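Local coordinates for ectoine hydroxylase (Sphingopyxis alaskensis, PDB 4MHR), which catalyses the iron- and 2-oxoglutarate-dependent hydroxylation of L-ectoine to 5-hydroxyectoine, a compatible solute that protects cells against osmotic stress, at residues V66-K71 / S107-R112; A117-V122 / M172-A177. All coordinates share one frame; numbering follows the deposited sequence.

In the fold
Interaction 2 seats helix 117-127 on strand 169-175 of the seven-stranded antiparallel sheet of the cupin fold; interaction 1 joins helix 63-78 to helix 108-115 farther out, its centre about 18 Å from that of the chain against about 10 Å. Their centres are about 12 Å apart, and helices 108-115 and 117-127 follow each other in sequence. The two meet directly where Q70 NE2 probably donates to L176 O at 2.9 Å and L69 CB packs on L176 CD2. Interaction 1 lies away from the iron, 2-oxoglutarate and ectoine sites, whereas in interaction 2 the M172 side chain is about 10 Å from those of the iron ligand D154 and of W158, important for ectoine stabilization.

Interaction 1 (V66-K71 / S107-R112); sequences VAFLQK and SPVMAR
V109 holds CG1 opposite its backbone N (chi1 173°) and CG2 opposite its carbonyl carbon, which turns CG1 to both L69 and F68 of helix 63-78 and leaves CG2 against the F68 ring. F68 likewise carries its ring away from its own N (chi1 178°), and ring and valine approach from opposite directions. Their closest atoms are F68 CZ and V109 CG2, 3.8 Å apart; the methyl meets the ring obliquely, and V109 CG1 lies near the neighbouring ring atom, F68 CE2, at 4.0 Å. V109 CG1 also meets L69 CD2 at 3.8 Å. Thus one valine wedges against two consecutive residues of the facing helix. M110, bent at chi2, still reaches across to helix 63-78, its terminal methyl CE 4.1 Å from L69 O, a loose contact with the backbone.

The short helical segments run at 134° to each other, their axes 10.6 Å apart at closest approach. S107 caps the start of helix 108-115: its OG accepts a weak bond from M110 N at 3.3 Å. The same interface continues along helix 63-78, where V109 touches A72, M110 touches A73 and S107 touches L76.

No hydrogen bond or salt bridge crosses between the segments. The two helices are therefore joined here by dispersion and hydrophobic burial, and the fit probably depends on the shapes of the valine methyls, the ring and the leucine.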
loop_
_atom_site.group_PDB
_atom_site.type_symbol
_atom_site.label_atom_id
_atom_site.label_comp_id
_atom_site.label_asym_id
_atom_site.label_seq_id
_atom_site.Cartn_x
_atom_site.Cartn_y
_atom_site.Cartn_z
ATOM N N VAL A 66 7.319 18.355 2.576
ATOM C CA VAL A 66 6.666 17.590 3.674
ATOM C C VAL A 66 5.622 18.428 4.393
ATOM O O VAL A 66 4.506 17.972 4.606
ATOM C CB VAL A 66 7.709 16.986 4.670
ATOM C CG1 VAL A 66 7.057 16.366 5.911
ATOM C CG2 VAL A 66 8.575 15.952 3.994
ATOM N N ALA A 67 5.994 19.644 4.813
ATOM C CA ALA A 67 5.048 20.548 5.527
ATOM C C ALA A 67 3.824 20.831 4.641
ATOM O O ALA A 67 2.670 20.802 5.070
ATOM C CB ALA A 67 5.762 21.849 5.946
ATOM N N PHE A 68 4.064 20.985 3.355
ATOM C CA PHE A 68 2.983 21.193 2.413
ATOM C C PHE A 68 2.058 20.010 2.256
ATOM O O PHE A 68 0.838 20.173 2.140
ATOM C CB PHE A 68 3.618 21.475 1.059
ATOM C CG PHE A 68 2.639 21.675 -0.073
ATOM C CD1 PHE A 68 1.810 22.801 -0.109
ATOM C CD2 PHE A 68 2.676 20.857 -1.198
ATOM C CE1 PHE A 68 0.967 23.045 -1.198
ATOM C CE2 PHE A 68 1.849 21.106 -2.306
ATOM C CZ PHE A 68 0.990 22.197 -2.294
ATOM N N LEU A 69 2.618 18.802 2.181
ATOM C CA LEU A 69 1.767 17.596 2.172
ATOM C C LEU A 69 1.002 17.482 3.490
ATOM O O LEU A 69 -0.154 17.087 3.493
ATOM C CB LEU A 69 2.606 16.325 1.960
ATOM C CG LEU A 69 3.365 16.198 0.619
ATOM C CD1 LEU A 69 4.248 14.957 0.712
ATOM C CD2 LEU A 69 2.364 16.093 -0.520
ATOM N N GLN A 70 1.653 17.766 4.621
ATOM C CA GLN A 70 0.954 17.706 5.931
ATOM C C GLN A 70 -0.278 18.660 5.995
ATOM O O GLN A 70 -1.361 18.274 6.408
ATOM C CB GLN A 70 1.898 17.994 7.067
ATOM C CG GLN A 70 2.916 16.881 7.276
ATOM C CD GLN A 70 3.946 17.232 8.312
ATOM O OE1 GLN A 70 4.543 18.292 8.253
ATOM N NE2 GLN A 70 4.186 16.340 9.239
ATOM N N LYS A 71 -0.080 19.885 5.538
ATOM C CA LYS A 71 -1.141 20.923 5.469
ATOM C C LYS A 71 -2.275 20.499 4.570
ATOM O O LYS A 71 -3.438 20.499 5.019
ATOM C CB LYS A 71 -0.555 22.259 4.970
ATOM C CG LYS A 71 -1.507 23.469 5.069
ATOM C CD LYS A 71 -1.639 24.255 3.740
ATOM C CE LYS A 71 -2.253 23.384 2.626
ATOM N NZ LYS A 71 -2.554 24.050 1.326
ATOM N N SER A 107 -7.937 15.290 -4.860
ATOM C CA SER A 107 -7.047 16.293 -4.295
ATOM C C SER A 107 -5.899 16.522 -5.308
ATOM O O SER A 107 -5.196 15.567 -5.652
ATOM C CB SER A 107 -6.429 15.797 -2.979
ATOM O OG SER A 107 -5.362 16.655 -2.571
ATOM N N PRO A 108 -5.760 17.759 -5.828
ATOM C CA PRO A 108 -4.711 18.107 -6.755
ATOM C C PRO A 108 -3.307 17.887 -6.176
ATOM O O PRO A 108 -2.403 17.511 -6.906
ATOM C CB PRO A 108 -4.969 19.616 -7.038
ATOM C CG PRO A 108 -6.451 19.762 -6.915
ATOM C CD PRO A 108 -6.859 18.754 -5.839
ATOM N N VAL A 109 -3.109 18.167 -4.900
ATOM C CA VAL A 109 -1.827 17.890 -4.250
ATOM C C VAL A 109 -1.505 16.371 -4.256
ATOM O O VAL A 109 -0.387 15.983 -4.597
ATOM C CB VAL A 109 -1.868 18.386 -2.801
ATOM C CG1 VAL A 109 -0.625 17.983 -2.030
ATOM C CG2 VAL A 109 -2.044 19.915 -2.738
ATOM N N MET A 110 -2.482 15.540 -3.855
ATOM C CA MET A 110 -2.309 14.074 -3.821
ATOM C C MET A 110 -2.223 13.464 -5.200
ATOM O O MET A 110 -1.454 12.516 -5.390
ATOM C CB MET A 110 -3.356 13.377 -2.985
ATOM C CG MET A 110 -3.410 13.895 -1.568
ATOM S SD MET A 110 -1.836 13.835 -0.652
ATOM C CE MET A 110 -2.210 14.721 0.843
ATOM N N ALA A 111 -2.900 14.055 -6.191
ATOM C CA ALA A 111 -2.661 13.653 -7.604
ATOM C C ALA A 111 -1.223 13.923 -8.014
ATOM O O ALA A 111 -0.561 13.087 -8.658
ATOM C CB ALA A 111 -3.609 14.369 -8.587
ATOM N N ARG A 112 -0.732 15.102 -7.646
ATOM C CA ARG A 112 0.612 15.503 -7.976
ATOM C C ARG A 112 1.658 14.659 -7.212
ATOM O O ARG A 112 2.699 14.344 -7.769
ATOM C CB ARG A 112 0.806 16.986 -7.653
ATOM C CG ARG A 112 2.149 17.593 -8.022
ATOM C CD ARG A 112 2.630 17.313 -9.460
ATOM N NE ARG A 112 3.995 17.853 -9.586
ATOM C CZ ARG A 112 5.106 17.258 -9.157
ATOM N NH1 ARG A 112 5.062 16.040 -8.562
ATOM N NH2 ARG A 112 6.279 17.852 -9.310
#

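Interaction 2 (A117-V122 / M172-A177); sequences ARLADV and MSVLLA
A buried apolar contact seats helix 117-127 on one face of the large antiparallel sheet, at strand 169-175. M172 and V174 point from alternate positions of the strand toward the helix, and L119 comes down to meet them. M172 runs out straight from CG alongside L119, the two side chains pointing opposite ways, and M172 SD lies 3.9 Å from L119 CD2 and equally near L119 CB. Its methyl reaches on to the helix backbone, with M172 CE 3.4 Å from L119 O. The other leucine branch leans toward the valine, L119 CD1 standing 4.3 Å from V174 CG2. L119 keeps CG beside its backbone N (chi1 -56°), and the fork of its branches divides the two strand residues between them. Neighbouring strands complete the bed: V244 and Y271 touch both L119 and M172. An alanine in place of M172 would probably leave L119 without its sulfur and methyl neighbours and open a gap between helix and strand. L119 O also accepts a weak bond from V122 N. With no hydrogen bond between the segments, attachment rests on dispersion and the burial of apolar side chains, the polarisable sulfur of M172 among them.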
loop_
_atom_site.group_PDB
_atom_site.type_symbol
_atom_site.label_atom_id
_atom_site.label_comp_id
_atom_site.label_asym_id
_atom_site.label_seq_id
_atom_site.Cartn_x
_atom_site.Cartn_y
_atom_site.Cartn_z
ATOM N N ALA A 117 7.855 11.848 -9.981
ATOM C CA ALA A 117 8.894 10.953 -10.456
ATOM C C ALA A 117 9.616 10.188 -9.321
ATOM O O ALA A 117 9.993 9.036 -9.490
ATOM C CB ALA A 117 9.915 11.754 -11.237
ATOM N N ARG A 118 9.778 10.811 -8.167
ATOM C CA ARG A 118 10.467 10.161 -7.086
ATOM C C ARG A 118 9.660 8.946 -6.614
ATOM O O ARG A 118 10.261 8.078 -6.025
ATOM C CB ARG A 118 10.701 11.103 -5.904
ATOM C CG ARG A 118 11.760 12.156 -6.140
ATOM C CD ARG A 118 11.667 13.283 -5.107
ATOM N NE ARG A 118 10.556 14.156 -5.429
ATOM C CZ ARG A 118 10.333 15.343 -4.863
ATOM N NH1 ARG A 118 11.149 15.822 -3.908
ATOM N NH2 ARG A 118 9.302 16.040 -5.271
ATOM N N LEU A 119 8.330 8.924 -6.843
ATOM C CA LEU A 119 7.499 7.776 -6.549
ATOM C C LEU A 119 7.254 6.953 -7.807
ATOM O O LEU A 119 7.607 5.732 -7.892
ATOM C CB LEU A 119 6.195 8.195 -5.845
ATOM C CG LEU A 119 6.394 9.005 -4.572
ATOM C CD1 LEU A 119 5.072 9.220 -3.879
ATOM C CD2 LEU A 119 7.396 8.308 -3.591
ATOM N N ALA A 120 6.658 7.593 -8.804
ATOM C CA ALA A 120 6.166 6.853 -9.973
ATOM C C ALA A 120 7.245 6.140 -10.825
ATOM O O ALA A 120 6.926 5.089 -11.402
ATOM C CB ALA A 120 5.282 7.722 -10.870
ATOM N N ASP A 121 8.440 6.728 -10.991
ATOM C CA ASP A 121 9.546 6.058 -11.689
ATOM C C ASP A 121 10.078 4.841 -10.936
ATOM O O ASP A 121 10.522 3.884 -11.556
ATOM C CB ASP A 121 10.735 6.978 -11.990
ATOM C CG ASP A 121 10.444 7.888 -13.202
ATOM O OD1 ASP A 121 9.461 7.626 -13.839
ATOM O OD2 ASP A 121 11.147 8.848 -13.445
ATOM N N VAL A 122 9.961 4.866 -9.637
ATOM C CA VAL A 122 10.342 3.672 -8.839
ATOM C C VAL A 122 9.314 2.587 -9.065
ATOM O O VAL A 122 9.662 1.405 -9.309
ATOM C CB VAL A 122 10.514 4.040 -7.357
ATOM C CG1 VAL A 122 10.742 2.841 -6.514
ATOM C CG2 VAL A 122 11.708 4.982 -7.097
ATOM N N MET A 172 2.744 2.241 -1.865
ATOM C CA MET A 172 3.606 3.181 -1.149
ATOM C C MET A 172 2.890 3.960 -0.026
ATOM O O MET A 172 1.822 4.559 -0.256
ATOM C CB MET A 172 4.167 4.171 -2.103
ATOM C CG MET A 172 4.736 3.564 -3.311
ATOM S SD MET A 172 5.911 4.680 -4.067
ATOM C CE MET A 172 6.078 3.826 -5.592
ATOM N N SER A 173 3.457 3.930 1.194
ATOM C CA SER A 173 2.932 4.660 2.346
ATOM C C SER A 173 3.838 5.857 2.584
ATOM O O SER A 173 5.012 5.684 2.899
ATOM C CB SER A 173 2.820 3.747 3.573
ATOM O OG SER A 173 2.291 4.512 4.667
ATOM N N VAL A 174 3.358 7.075 2.318
ATOM C CA VAL A 174 4.134 8.297 2.609
ATOM C C VAL A 174 3.715 8.779 3.992
ATOM O O VAL A 174 2.544 9.162 4.195
ATOM C CB VAL A 174 3.765 9.389 1.607
ATOM C CG1 VAL A 174 4.520 10.668 1.838
ATOM C CG2 VAL A 174 3.880 8.887 0.224
ATOM N N LEU A 175 4.628 8.707 4.945
ATOM C CA LEU A 175 4.311 9.056 6.348
ATOM C C LEU A 175 4.118 10.573 6.516
ATOM O O LEU A 175 4.885 11.363 5.999
ATOM C CB LEU A 175 5.372 8.581 7.312
ATOM C CG LEU A 175 5.762 7.123 7.215
ATOM C CD1 LEU A 175 6.765 6.864 8.329
ATOM C CD2 LEU A 175 4.587 6.182 7.313
ATOM N N LEU A 176 3.009 10.952 7.123
ATOM C CA LEU A 176 2.658 12.381 7.323
ATOM C C LEU A 176 2.675 12.770 8.781
ATOM O O LEU A 176 2.650 13.934 9.108
ATOM C CB LEU A 176 1.307 12.684 6.753
ATOM C CG LEU A 176 1.173 12.485 5.225
ATOM C CD1 LEU A 176 -0.267 12.551 4.803
ATOM C CD2 LEU A 176 1.941 13.532 4.487
ATOM N N ALA A 177 2.753 11.782 9.649
ATOM C CA ALA A 177 2.993 11.961 11.063
ATOM C C ALA A 177 4.017 10.907 11.344
ATOM O O ALA A 177 3.928 9.774 10.753
ATOM C CB ALA A 177 1.748 11.654 11.849
#